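Local coordinates for probable TonB-dependent siderophore receptor PiuA (Acinetobacter baumannii, PDB 5FP1), which probably takes part in the first step of iron uptake at the bacterial outer membrane by binding iron-chelating siderophores, and may bind ferric enterobactin, at residues S647-G652 and T657-S662; K260-Q265 and H318-A323; E21-D26 and K581-A586; G496-W501 and S505-A510. One frame throughout, in Å; residues are numbered along the deposited sequence.

Interaction 1 of 4, residues S647-G652 and T657-S662; sequences SDKVYG and TKWVPS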
loop_
_atom_site.group_PDB
_atom_site.type_symbol
_atom_site.label_atom_id
_atom_site.label_comp_id
_atom_site.label_asym_id
_atom_site.label_seq_id
_atom_site.Cartn_x
_atom_site.Cartn_y
_atom_site.Cartn_z
ATOM N N SER A 647 7.496 -15.085 6.718
ATOM C CA SER A 647 7.118 -15.270 5.317
ATOM C C SER A 647 7.930 -16.379 4.700
ATOM O O SER A 647 9.130 -16.512 4.970
ATOM C CB SER A 647 7.356 -13.988 4.531
ATOM O OG SER A 647 6.927 -14.143 3.167
ATOM N N ASP A 648 7.299 -17.173 3.854
ATOM C CA ASP A 648 8.048 -18.086 3.000
ATOM C C ASP A 648 8.789 -17.252 1.934
ATOM O O ASP A 648 8.631 -16.016 1.849
ATOM C CB ASP A 648 7.105 -19.065 2.365
ATOM C CG ASP A 648 7.798 -20.347 1.874
ATOM O OD1 ASP A 648 9.031 -20.524 2.014
ATOM O OD2 ASP A 648 7.073 -21.170 1.331
ATOM N N LYS A 649 9.584 -17.928 1.127
ATOM C CA LYS A 649 10.288 -17.281 0.026
ATOM C C LYS A 649 9.365 -16.614 -0.982
ATOM O O LYS A 649 8.203 -17.005 -1.155
ATOM C CB LYS A 649 11.213 -18.275 -0.661
ATOM C CG LYS A 649 10.542 -19.361 -1.438
ATOM C CD LYS A 649 11.605 -20.058 -2.284
ATOM C CE LYS A 649 11.091 -21.345 -2.881
ATOM N NZ LYS A 649 12.098 -21.923 -3.813
ATOM N N VAL A 650 9.873 -15.565 -1.625
ATOM C CA VAL A 650 9.081 -14.815 -2.589
ATOM C C VAL A 650 9.860 -14.712 -3.866
ATOM O O VAL A 650 11.030 -14.304 -3.831
ATOM C CB VAL A 650 8.747 -13.402 -2.063
ATOM C CG1 VAL A 650 8.131 -12.539 -3.149
ATOM C CG2 VAL A 650 7.794 -13.510 -0.878
ATOM N N TYR A 651 9.230 -15.061 -4.991
ATOM C CA TYR A 651 9.850 -14.861 -6.307
ATOM C C TYR A 651 9.650 -13.448 -6.831
ATOM O O TYR A 651 8.589 -12.847 -6.670
ATOM C CB TYR A 651 9.324 -15.851 -7.338
ATOM C CG TYR A 651 9.788 -17.276 -7.080
ATOM C CD1 TYR A 651 11.070 -17.675 -7.414
ATOM C CD2 TYR A 651 8.953 -18.205 -6.471
ATOM C CE1 TYR A 651 11.523 -18.959 -7.139
ATOM C CE2 TYR A 651 9.376 -19.512 -6.249
ATOM C CZ TYR A 651 10.660 -19.881 -6.581
ATOM O OH TYR A 651 11.103 -21.174 -6.336
ATOM N N GLY A 652 10.662 -12.952 -7.521
ATOM C CA GLY A 652 10.544 -11.712 -8.248
ATOM C C GLY A 652 10.057 -11.884 -9.667
ATOM O O GLY A 652 9.406 -10.988 -10.204
ATOM N N THR A 657 13.288 -17.668 -11.191
ATOM C CA THR A 657 14.739 -17.857 -11.057
ATOM C C THR A 657 15.406 -16.834 -10.134
ATOM O O THR A 657 16.589 -16.954 -9.815
ATOM C CB THR A 657 15.429 -17.726 -12.426
ATOM O OG1 THR A 657 15.203 -16.426 -12.983
ATOM C CG2 THR A 657 14.908 -18.763 -13.397
ATOM N N LYS A 658 14.641 -15.823 -9.731
ATOM C CA LYS A 658 15.103 -14.729 -8.859
ATOM C C LYS A 658 14.171 -14.637 -7.673
ATOM O O LYS A 658 12.939 -14.543 -7.827
ATOM C CB LYS A 658 15.120 -13.428 -9.651
ATOM C CG LYS A 658 15.979 -13.553 -10.903
ATOM C CD LYS A 658 15.967 -12.337 -11.816
ATOM C CE LYS A 658 16.603 -12.674 -13.151
ATOM N NZ LYS A 658 16.565 -11.548 -14.124
ATOM N N TRP A 659 14.734 -14.704 -6.474
ATOM C CA TRP A 659 13.923 -14.788 -5.283
ATOM C C TRP A 659 14.638 -14.319 -4.025
ATOM O O TRP A 659 15.858 -14.086 -4.021
ATOM C CB TRP A 659 13.420 -16.218 -5.099
ATOM C CG TRP A 659 14.385 -17.173 -4.553
ATOM C CD1 TRP A 659 14.602 -17.490 -3.222
ATOM C CD2 TRP A 659 15.257 -17.987 -5.301
ATOM N NE1 TRP A 659 15.568 -18.439 -3.119
ATOM C CE2 TRP A 659 15.991 -18.770 -4.381
ATOM C CE3 TRP A 659 15.475 -18.156 -6.662
ATOM C CZ2 TRP A 659 16.939 -19.701 -4.786
ATOM C CZ3 TRP A 659 16.434 -19.084 -7.067
ATOM C CH2 TRP A 659 17.152 -19.838 -6.130
ATOM N N VAL A 660 13.861 -14.132 -2.966
ATOM C CA VAL A 660 14.413 -13.854 -1.660
ATOM C C VAL A 660 13.919 -14.954 -0.737
ATOM O O VAL A 660 12.783 -15.450 -0.901
ATOM C CB VAL A 660 14.033 -12.453 -1.140
ATOM C CG1 VAL A 660 14.600 -11.385 -2.062
ATOM C CG2 VAL A 660 12.519 -12.303 -0.993
ATOM N N PRO A 661 14.757 -15.348 0.235
ATOM C CA PRO A 661 14.408 -16.514 1.056
ATOM C C PRO A 661 13.382 -16.231 2.133
ATOM O O PRO A 661 13.102 -15.067 2.460
ATOM C CB PRO A 661 15.748 -16.927 1.695
ATOM C CG PRO A 661 16.612 -15.721 1.609
ATOM C CD PRO A 661 16.167 -14.953 0.393
ATOM N N SER A 662 12.841 -17.301 2.707
ATOM C CA SER A 662 11.979 -17.193 3.873
ATOM C C SER A 662 12.690 -16.555 5.042
ATOM O O SER A 662 13.920 -16.534 5.108
ATOM C CB SER A 662 11.516 -18.587 4.305
ATOM O OG SER A 662 12.630 -19.349 4.721
HETATM O O HOH W 1 10.497 -13.925 1.577
#

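Interaction 2 of 4, residues K260-Q265 and H318-A323; sequences KDRDFQ and HRLNSA. With PO4 (phosphate ion), chain B.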
loop_
_atom_site.group_PDB
_atom_site.type_symbol
_atom_site.label_atom_id
_atom_site.label_comp_id
_atom_site.label_asym_id
_atom_site.label_seq_id
_atom_site.Cartn_x
_atom_site.Cartn_y
_atom_site.Cartn_z
ATOM N N LYS A 260 25.084 8.906 -2.661
ATOM C CA LYS A 260 24.439 9.912 -1.851
ATOM C C LYS A 260 24.574 11.322 -2.362
ATOM O O LYS A 260 23.649 12.129 -2.167
ATOM C CB LYS A 260 24.855 9.807 -0.383
ATOM C CG LYS A 260 24.341 8.518 0.229
ATOM C CD LYS A 260 24.684 8.407 1.689
ATOM C CE LYS A 260 23.772 9.235 2.541
ATOM N NZ LYS A 260 23.856 8.726 3.919
ATOM N N ASP A 261 25.674 11.620 -3.052
ATOM C CA ASP A 261 25.874 12.945 -3.628
ATOM C C ASP A 261 25.010 13.161 -4.869
ATOM O O ASP A 261 24.889 14.289 -5.334
ATOM C CB ASP A 261 27.347 13.163 -4.001
ATOM C CG ASP A 261 27.713 14.654 -4.130
ATOM O OD1 ASP A 261 27.278 15.432 -3.280
ATOM O OD2 ASP A 261 28.389 15.041 -5.101
ATOM N N ARG A 262 24.469 12.078 -5.443
ATOM C CA ARG A 262 23.637 12.159 -6.658
ATOM C C ARG A 262 22.132 11.956 -6.373
ATOM O O ARG A 262 21.273 12.642 -6.934
ATOM C CB ARG A 262 24.066 11.086 -7.636
ATOM C CG ARG A 262 23.400 11.184 -8.992
ATOM C CD ARG A 262 23.616 9.947 -9.821
ATOM N NE ARG A 262 22.912 8.777 -9.304
ATOM C CZ ARG A 262 22.954 7.563 -9.848
ATOM N NH1 ARG A 262 23.695 7.322 -10.925
ATOM N NH2 ARG A 262 22.239 6.580 -9.319
ATOM N N ASP A 263 21.845 10.960 -5.548
ATOM C CA ASP A 263 20.497 10.421 -5.366
ATOM C C ASP A 263 19.717 11.289 -4.378
ATOM O O ASP A 263 20.298 11.904 -3.482
ATOM C CB ASP A 263 20.558 9.007 -4.793
ATOM C CG ASP A 263 21.201 7.983 -5.741
ATOM O OD1 ASP A 263 21.365 8.235 -6.964
ATOM O OD2 ASP A 263 21.483 6.881 -5.236
ATOM N N PHE A 264 18.406 11.325 -4.528
ATOM C CA PHE A 264 17.554 12.096 -3.616
ATOM C C PHE A 264 16.113 11.679 -3.855
ATOM O O PHE A 264 15.783 11.099 -4.887
ATOM C CB PHE A 264 17.698 13.619 -3.839
ATOM C CG PHE A 264 17.309 14.057 -5.235
ATOM C CD1 PHE A 264 15.993 14.402 -5.537
ATOM C CD2 PHE A 264 18.244 14.088 -6.244
ATOM C CE1 PHE A 264 15.630 14.745 -6.835
ATOM C CE2 PHE A 264 17.893 14.469 -7.524
ATOM C CZ PHE A 264 16.587 14.774 -7.820
ATOM N N GLN A 265 15.248 12.006 -2.912
ATOM C CA GLN A 265 13.823 11.898 -3.166
ATOM C C GLN A 265 13.091 12.898 -2.329
ATOM O O GLN A 265 13.286 12.977 -1.116
ATOM C CB GLN A 265 13.306 10.481 -2.869
ATOM C CG GLN A 265 11.800 10.289 -3.096
ATOM C CD GLN A 265 11.447 8.843 -3.447
ATOM O OE1 GLN A 265 12.094 7.903 -2.972
ATOM N NE2 GLN A 265 10.433 8.662 -4.320
ATOM N N HIS A 318 26.303 2.174 -10.619
ATOM C CA HIS A 318 25.198 2.959 -10.057
ATOM C C HIS A 318 24.169 3.349 -11.143
ATOM O O HIS A 318 24.056 4.520 -11.476
ATOM C CB HIS A 318 25.674 4.278 -9.445
ATOM C CG HIS A 318 26.603 4.155 -8.277
ATOM N ND1 HIS A 318 26.228 3.604 -7.066
ATOM C CD2 HIS A 318 27.876 4.599 -8.109
ATOM C CE1 HIS A 318 27.237 3.700 -6.211
ATOM N NE2 HIS A 318 28.248 4.295 -6.821
ATOM N N ARG A 319 23.394 2.376 -11.642
ATOM C CA ARG A 319 22.334 2.624 -12.612
ATOM C C ARG A 319 21.351 3.632 -12.054
ATOM O O ARG A 319 20.918 3.506 -10.924
ATOM C CB ARG A 319 21.596 1.323 -12.958
ATOM C CG ARG A 319 20.247 1.509 -13.634
ATOM C CD ARG A 319 20.291 2.140 -15.032
ATOM N NE ARG A 319 18.940 2.604 -15.348
ATOM C CZ ARG A 319 17.983 1.900 -15.950
ATOM N NH1 ARG A 319 18.215 0.703 -16.440
ATOM N NH2 ARG A 319 16.789 2.436 -16.094
ATOM N N LEU A 320 21.034 4.653 -12.846
ATOM C CA LEU A 320 20.135 5.730 -12.401
ATOM C C LEU A 320 18.688 5.446 -12.823
ATOM O O LEU A 320 18.439 5.092 -13.979
ATOM C CB LEU A 320 20.577 7.090 -12.981
ATOM C CG LEU A 320 19.747 8.317 -12.569
ATOM C CD1 LEU A 320 20.669 9.540 -12.424
ATOM C CD2 LEU A 320 18.637 8.602 -13.548
ATOM N N ASN A 321 17.783 5.602 -11.868
ATOM C CA ASN A 321 16.339 5.611 -12.061
ATOM C C ASN A 321 15.835 6.953 -11.549
ATOM O O ASN A 321 16.314 7.460 -10.529
ATOM C CB ASN A 321 15.644 4.494 -11.289
ATOM C CG ASN A 321 15.921 3.095 -11.887
ATOM O OD1 ASN A 321 16.017 2.926 -13.086
ATOM N ND2 ASN A 321 16.036 2.139 -11.056
ATOM N N SER A 322 14.912 7.561 -12.279
ATOM C CA SER A 322 14.412 8.865 -11.913
ATOM C C SER A 322 12.999 9.077 -12.419
ATOM O O SER A 322 12.533 8.386 -13.344
ATOM C CB SER A 322 15.299 9.978 -12.464
ATOM O OG SER A 322 15.078 10.169 -13.849
ATOM N N ALA A 323 12.329 10.033 -11.787
ATOM C CA ALA A 323 11.072 10.595 -12.286
ATOM C C ALA A 323 10.798 11.930 -11.600
ATOM O O ALA A 323 11.272 12.183 -10.495
ATOM C CB ALA A 323 9.910 9.645 -12.035
HETATM P P PO4 B . 16.477 -2.314 -17.239
HETATM O O1 PO4 B . 17.854 -2.831 -17.598
HETATM O O2 PO4 B . 16.582 -1.631 -15.892
HETATM O O3 PO4 B . 15.472 -3.463 -17.160
HETATM O O4 PO4 B . 16.019 -1.311 -18.285
#

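Interaction 3 of 4, residues E21-D26 and K581-A586; sequences ESLKVD and KWNISA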
loop_
_atom_site.group_PDB
_atom_site.type_symbol
_atom_site.label_atom_id
_atom_site.label_comp_id
_atom_site.label_asym_id
_atom_site.label_seq_id
_atom_site.Cartn_x
_atom_site.Cartn_y
_atom_site.Cartn_z
ATOM N N GLU A 21 -9.026 0.780 22.808
ATOM C CA GLU A 21 -7.848 0.051 23.211
ATOM C C GLU A 21 -7.869 -1.392 22.728
ATOM O O GLU A 21 -6.907 -2.109 22.933
ATOM C CB GLU A 21 -7.673 0.124 24.731
ATOM C CG GLU A 21 -7.231 1.506 25.194
ATOM C CD GLU A 21 -7.438 1.738 26.678
ATOM O OE1 GLU A 21 -8.348 1.115 27.267
ATOM O OE2 GLU A 21 -6.691 2.559 27.251
ATOM N N SER A 22 -8.937 -1.818 22.058
ATOM C CA SER A 22 -8.991 -3.181 21.600
ATOM C C SER A 22 -8.251 -3.416 20.258
ATOM O O SER A 22 -8.325 -2.605 19.348
ATOM C CB SER A 22 -10.428 -3.651 21.444
ATOM O OG SER A 22 -10.441 -5.047 21.121
ATOM N N LEU A 23 -7.587 -4.558 20.161
ATOM C CA LEU A 23 -7.026 -5.032 18.903
ATOM C C LEU A 23 -8.105 -5.590 17.956
ATOM O O LEU A 23 -7.851 -5.814 16.779
ATOM C CB LEU A 23 -5.960 -6.082 19.182
ATOM C CG LEU A 23 -4.682 -5.598 19.897
ATOM C CD1 LEU A 23 -3.783 -6.776 20.173
ATOM C CD2 LEU A 23 -3.934 -4.559 19.075
ATOM N N LYS A 24 -9.310 -5.797 18.483
ATOM C CA LYS A 24 -10.439 -6.300 17.710
ATOM C C LYS A 24 -11.272 -5.120 17.281
ATOM O O LYS A 24 -11.671 -4.290 18.112
ATOM C CB LYS A 24 -11.248 -7.261 18.596
ATOM C CG LYS A 24 -12.638 -7.684 18.137
ATOM C CD LYS A 24 -13.235 -8.584 19.220
ATOM C CE LYS A 24 -14.615 -9.107 18.889
ATOM N NZ LYS A 24 -15.632 -8.111 19.312
ATOM N N VAL A 25 -11.511 -4.998 15.981
ATOM C CA VAL A 25 -12.361 -3.930 15.488
ATOM C C VAL A 25 -13.655 -4.520 14.941
ATOM O O VAL A 25 -13.603 -5.386 14.074
ATOM C CB VAL A 25 -11.613 -3.141 14.388
ATOM C CG1 VAL A 25 -12.479 -2.030 13.808
ATOM C CG2 VAL A 25 -10.312 -2.584 14.953
ATOM N N ASP A 26 -14.811 -4.049 15.424
ATOM C CA ASP A 26 -16.106 -4.671 15.091
ATOM C C ASP A 26 -16.742 -4.118 13.834
ATOM O O ASP A 26 -17.428 -4.845 13.115
ATOM C CB ASP A 26 -17.125 -4.518 16.224
ATOM C CG ASP A 26 -16.740 -5.294 17.449
ATOM O OD1 ASP A 26 -16.073 -6.343 17.326
ATOM O OD2 ASP A 26 -17.093 -4.839 18.542
ATOM N N LYS A 581 -5.741 -9.148 30.962
ATOM C CA LYS A 581 -4.319 -8.775 30.921
ATOM C C LYS A 581 -3.585 -9.135 29.604
ATOM O O LYS A 581 -2.468 -8.667 29.363
ATOM C CB LYS A 581 -3.587 -9.466 32.063
ATOM C CG LYS A 581 -4.152 -9.089 33.425
ATOM C CD LYS A 581 -3.325 -9.652 34.554
ATOM C CE LYS A 581 -3.914 -9.203 35.882
ATOM N NZ LYS A 581 -3.312 -9.960 37.006
ATOM N N TRP A 582 -4.189 -9.997 28.800
ATOM C CA TRP A 582 -3.514 -10.609 27.656
ATOM C C TRP A 582 -4.275 -10.349 26.335
ATOM O O TRP A 582 -5.446 -10.732 26.189
ATOM C CB TRP A 582 -3.411 -12.093 27.918
ATOM C CG TRP A 582 -2.635 -12.856 26.928
ATOM C CD1 TRP A 582 -1.786 -12.356 25.975
ATOM C CD2 TRP A 582 -2.601 -14.276 26.792
ATOM N NE1 TRP A 582 -1.246 -13.382 25.247
ATOM C CE2 TRP A 582 -1.720 -14.572 25.731
ATOM C CE3 TRP A 582 -3.234 -15.330 27.460
ATOM C CZ2 TRP A 582 -1.448 -15.873 25.328
ATOM C CZ3 TRP A 582 -2.964 -16.625 27.056
ATOM C CH2 TRP A 582 -2.083 -16.885 25.996
ATOM N N ASN A 583 -3.630 -9.673 25.388
ATOM C CA ASN A 583 -4.276 -9.435 24.091
ATOM C C ASN A 583 -3.481 -9.990 22.922
ATOM O O ASN A 583 -2.316 -10.409 23.079
ATOM C CB ASN A 583 -4.660 -7.981 23.892
ATOM C CG ASN A 583 -3.478 -7.063 23.839
ATOM O OD1 ASN A 583 -2.318 -7.501 23.914
ATOM N ND2 ASN A 583 -3.759 -5.763 23.734
ATOM N N ILE A 584 -4.138 -10.071 21.766
ATOM C CA ILE A 584 -3.522 -10.745 20.635
ATOM C C ILE A 584 -4.035 -10.199 19.299
ATOM O O ILE A 584 -5.205 -9.815 19.168
ATOM C CB ILE A 584 -3.744 -12.266 20.717
ATOM C CG1 ILE A 584 -2.817 -13.008 19.757
ATOM C CG2 ILE A 584 -5.199 -12.611 20.481
ATOM C CD1 ILE A 584 -2.916 -14.510 19.824
ATOM N N SER A 585 -3.124 -10.141 18.329
ATOM C CA SER A 585 -3.490 -9.916 16.924
ATOM C C SER A 585 -2.635 -10.868 16.138
ATOM O O SER A 585 -1.395 -10.762 16.163
ATOM C CB SER A 585 -3.244 -8.450 16.525
ATOM O OG SER A 585 -3.661 -8.198 15.177
ATOM N N ALA A 586 -3.272 -11.818 15.459
ATOM C CA ALA A 586 -2.552 -12.862 14.776
ATOM C C ALA A 586 -3.203 -13.207 13.470
ATOM O O ALA A 586 -4.420 -13.061 13.302
ATOM C CB ALA A 586 -2.453 -14.110 15.630
HETATM O O HOH W 2 -6.041 -4.409 23.716
#

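Interaction 4 of 4, residues G496-W501 and S505-A510; sequences GLNAGW and SETINA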
loop_
_atom_site.group_PDB
_atom_site.type_symbol
_atom_site.label_atom_id
_atom_site.label_comp_id
_atom_site.label_asym_id
_atom_site.label_seq_id
_atom_site.Cartn_x
_atom_site.Cartn_y
_atom_site.Cartn_z
ATOM N N GLY A 496 -4.160 1.996 -18.499
ATOM C CA GLY A 496 -3.918 3.392 -18.088
ATOM C C GLY A 496 -4.333 3.715 -16.657
ATOM O O GLY A 496 -4.331 4.863 -16.252
ATOM N N LEU A 497 -4.718 2.699 -15.889
ATOM C CA LEU A 497 -5.195 2.929 -14.525
ATOM C C LEU A 497 -4.176 3.634 -13.618
ATOM O O LEU A 497 -4.562 4.284 -12.644
ATOM C CB LEU A 497 -5.627 1.603 -13.896
ATOM C CG LEU A 497 -6.213 1.717 -12.485
ATOM C CD1 LEU A 497 -7.474 2.577 -12.496
ATOM C CD2 LEU A 497 -6.489 0.341 -11.918
ATOM N N ASN A 498 -2.880 3.513 -13.900
ATOM C CA ASN A 498 -1.888 4.164 -13.043
ATOM C C ASN A 498 -1.882 5.694 -13.190
ATOM O O ASN A 498 -1.183 6.405 -12.459
ATOM C CB ASN A 498 -0.485 3.573 -13.255
ATOM C CG ASN A 498 0.090 3.800 -14.662
ATOM O OD1 ASN A 498 -0.302 4.708 -15.388
ATOM N ND2 ASN A 498 1.082 2.990 -15.014
ATOM N N ALA A 499 -2.632 6.185 -14.179
ATOM C CA ALA A 499 -2.860 7.639 -14.383
ATOM C C ALA A 499 -1.573 8.359 -14.692
ATOM O O ALA A 499 -1.435 9.567 -14.433
ATOM C CB ALA A 499 -3.520 8.273 -13.169
ATOM N N GLY A 500 -0.626 7.616 -15.253
ATOM C CA GLY A 500 0.585 8.215 -15.766
ATOM C C GLY A 500 1.854 7.611 -15.197
ATOM O O GLY A 500 2.814 7.359 -15.926
ATOM N N TRP A 501 1.901 7.398 -13.892
ATOM C CA TRP A 501 3.152 6.910 -13.296
ATOM C C TRP A 501 2.806 6.058 -12.078
ATOM O O TRP A 501 2.217 6.530 -11.110
ATOM C CB TRP A 501 4.056 8.089 -12.940
ATOM C CG TRP A 501 5.514 7.707 -12.823
ATOM C CD1 TRP A 501 6.300 7.777 -11.705
ATOM C CD2 TRP A 501 6.322 7.139 -13.848
ATOM N NE1 TRP A 501 7.562 7.282 -11.980
ATOM C CE2 TRP A 501 7.597 6.880 -13.288
ATOM C CE3 TRP A 501 6.091 6.808 -15.194
ATOM C CZ2 TRP A 501 8.635 6.357 -14.034
ATOM C CZ3 TRP A 501 7.143 6.292 -15.938
ATOM C CH2 TRP A 501 8.384 6.069 -15.358
ATOM N N SER A 505 2.649 -2.438 -15.185
ATOM C CA SER A 505 1.763 -3.340 -15.902
ATOM C C SER A 505 0.537 -2.583 -16.422
ATOM O O SER A 505 -0.144 -3.068 -17.320
ATOM C CB SER A 505 1.360 -4.533 -15.036
ATOM O OG SER A 505 0.556 -4.122 -13.944
ATOM N N GLU A 506 0.285 -1.376 -15.894
ATOM C CA GLU A 506 -0.913 -0.604 -16.236
ATOM C C GLU A 506 -0.662 0.540 -17.247
ATOM O O GLU A 506 -1.567 1.275 -17.630
ATOM C CB GLU A 506 -1.546 -0.042 -14.955
ATOM C CG GLU A 506 -1.940 -1.129 -13.948
ATOM C CD GLU A 506 -2.247 -0.585 -12.570
ATOM O OE1 GLU A 506 -2.321 0.663 -12.407
ATOM O OE2 GLU A 506 -2.430 -1.405 -11.637
ATOM N N THR A 507 0.568 0.681 -17.668
ATOM C CA THR A 507 0.998 1.813 -18.476
ATOM C C THR A 507 0.398 1.685 -19.886
ATOM O O THR A 507 0.440 0.624 -20.512
ATOM C CB THR A 507 2.546 1.882 -18.484
ATOM O OG1 THR A 507 2.977 2.508 -17.263
ATOM C CG2 THR A 507 3.087 2.701 -19.666
ATOM N N ILE A 508 -0.220 2.764 -20.333
ATOM C CA ILE A 508 -0.857 2.828 -21.631
ATOM C C ILE A 508 0.180 3.210 -22.693
ATOM O O ILE A 508 1.153 3.966 -22.431
ATOM C CB ILE A 508 -2.033 3.847 -21.623
ATOM C CG1 ILE A 508 -2.872 3.732 -22.909
ATOM C CG2 ILE A 508 -1.514 5.271 -21.442
ATOM C CD1 ILE A 508 -4.176 4.507 -22.884
ATOM N N ASN A 509 -0.009 2.656 -23.883
ATOM C CA ASN A 509 0.820 2.999 -25.027
ATOM C C ASN A 509 0.010 2.860 -26.325
ATOM O O ASN A 509 -1.181 2.563 -26.300
ATOM C CB ASN A 509 2.117 2.188 -25.038
ATOM C CG ASN A 509 1.890 0.691 -25.176
ATOM O OD1 ASN A 509 1.099 0.251 -25.967
ATOM N ND2 ASN A 509 2.606 -0.097 -24.373
ATOM N N ALA A 510 0.652 3.118 -27.451
ATOM C CA ALA A 510 -0.060 3.115 -28.744
ATOM C C ALA A 510 -0.732 1.782 -28.976
ATOM O O ALA A 510 -1.782 1.728 -29.582
ATOM C CB ALA A 510 0.919 3.389 -29.872
HETATM O O HOH W 3 -0.303 4.865 -18.204
#

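Interaction 1 of 4, residues S647-G652 and T657-S662
Trp659, Ser662 and Lys649 bury the most surface where the two antiparallel strands of a beta hairpin come together. The indole of Trp659 and the ring of Tyr651 lie side by side and point the same way, as expected for a non-hydrogen-bonded pair whose side chains share one face. Tyr651 CD1 touches Trp659 CB at 3.6 Å, and the rings meet obliquely, their planes 62° apart. Lys649 reaches over the same indole. Its CG sits between the backbone N and the carbonyl carbon (chi1 69°), and from there the extended chain carries CD to 4.1 Å from Trp659 CD1. The ammonium group lies almost on the normal of the five-membered ring, too distant for more than a weak cation-pi attraction, and is held by the hydrogen bond from Lys649 NZ to Tyr651 OH (2.8 Å).

On the other face, Val650 and Val660 form a hydrogen-bonded pair: Val650 N donates to Val660 O and Val660 N to Val650 O, both at 3.0 Å. Gly652 N adds a bond of 2.8 Å to Lys658 O. Beyond the valines the regular pairing is interrupted, and a water donates to both Asp648 O and Pro661 O, bridging the backbones. Ser662 lies against the chain here, its CA 3.1 Å from Ser647 O in a CA-H...O contact.

The hairpin joins strands 638-651 and 659-673 of the beta-barrel. Backbone bonds from Asp648 to Gln624 and from Tyr651 to Asn620 tie it to strand 624-635 and the loop before it, while Trp659 bonds through its backbone to Gly246 and packs on Lys247.

Interaction 2 of 4, residues K260-Q265 and H318-A323
Arg262, in irregular chain just before strand 264-279, faces the extended backbone of strand 315-341 at His318 and Leu320. The His318 carbonyl takes a hydrogen bond from Arg262: NH1 to His318 O is 2.9 Å long and fairly straight at 159°, with the oxygen near the guanidinium plane and the donor tilted 21° from the carbonyl plane.

The same guanidinium holds Asp263 side-on, with NE (2.9 Å) and NH2 (3.0 Å) of Arg262 both directed at Asp263 OD1. NE meets this oxygen nearly along its C-O axis, whereas NH2 meets the syn lone pair of OD1. Bonds along two edges thus fix the rotation of the flat group. Leu320 covers one face near the rim, its CB 3.7 Å from Arg262 NH1, while Leu320 CD1 lies 4.0 Å from Arg262 CD. A bend at chi3 (69°) turns the guanidinium out of line with the rest of the arginine chain. Asp263 is itself positioned through OD2, which accepts from Trp259 N and is bonded to Thr302 OG1.

Arg319 NE donates to Leu320 O, and Arg319 NH1 makes a weak hydrogen bond to a phosphate ion, probably from the crystallisation liquor, and a salt bridge to Asp306. An arginine held by its neighbouring aspartate thus ties the chain leading into strand 264-279 to the backbone of strand 315-341, across the intervening strand 284-304 of the TonB-dependent receptor barrel.

Interaction 3 of 4, residues E21-D26 and K581-A586
Leu23 provides the apolar part of the contact, laying its CD1 methyl against strand 582-597. This methyl is 3.5 Å from Ile584 O, 3.7 Å from Asn583 CG and 4.0 Å from Ser585 CB, so it rests between two successive inward-directed side chains of the strand and on the Ile584-Ser585 peptide between them. The leucine and asparagine side chains cross at about a right angle.

The polar link is made by water. It donates to Glu21 O at 2.6 Å and accepts from Asn583 ND2 at 2.7 Å, tying the backbone of 21-26 to the amide. Asn583 OD1 is hydrogen-bonded to Thr631 OG1, so both ends of the amide have partners. Ser585 OG pairs with Asn575.

Within 21-26, Ser22 OG accepts from Lys24 N (3.0 Å) in an ST turn and also bonds to Glu577. Lys24 NZ forms a salt bridge with Asp26 OD1 at 2.7 Å.

The N-terminal segment, which precedes strand 43-47, is thereby packed against the barrel wall. Leu23 also touches Gln50 and Leu51 of helix 49-55, and Ser585 meets Leu51, so strand and helix both border the leucine.

Interaction 4 of 4, residues G496-W501 and S505-A510
A type I beta turn from Gly496 to Ala499, closed by Ala499 N to Gly496 O at 3.0 Å, packs against 505-510 within the long loop joining barrel strands 482-493 and 518-531. Gly496 N donates to Glu506 O, 2.8 Å away. Gly496 CA also rests 4.0 Å from Ile508 CB.

Glu506 buries the most surface. Its extended side chain slides past Asn498 in the opposite direction, with amide and carboxylate planes 41° apart, and brings OE1 to 3.5 Å from Asn498 CB and beside Leu497 CB. The oxygen's hydrogen-bonding partner is Ser94 OG, in the plug, which Leu497 also touches; the buried carboxylate therefore joins this loop to the plug.

Asn498 is gripped at both ends of its amide. OD1 accepts from Gly500 N in an Asx turn (2.9 Å) and from a water that in turn accepts from Ile508 N, bridging the segments. A chi1 of 64°, with CG tucked between N and C of its own backbone, turns the amide toward 505-510. ND2 donates to Asp503 O and to Thr507 OG1, the latter at 3.0 Å with the hydroxyl oxygen only 2° out of the amide plane.

In the fold
Interactions 2 and 4 are the only two of the four that touch: Ala323 CB packs 3.3 Å from Trp501 NE1, joining strand 315-341 to the loop of 496-510, although their centres are 23 Å apart. Interaction 1 comes within about 13 Å of both interactions 2 and 3 and about 11 Å of interaction 4, measured between nearest atoms. Interaction 3 is centred about 42 Å from interaction 2 and 40 Å from interaction 4, across the chain's centre from both. It sets the N-terminal segment, beside helix 49-55 of the plug, against the barrel; interaction 4 reaches the plug through Ser94, whereas 1 and 2 join parts of the barrel. No siderophore is bound at any of them.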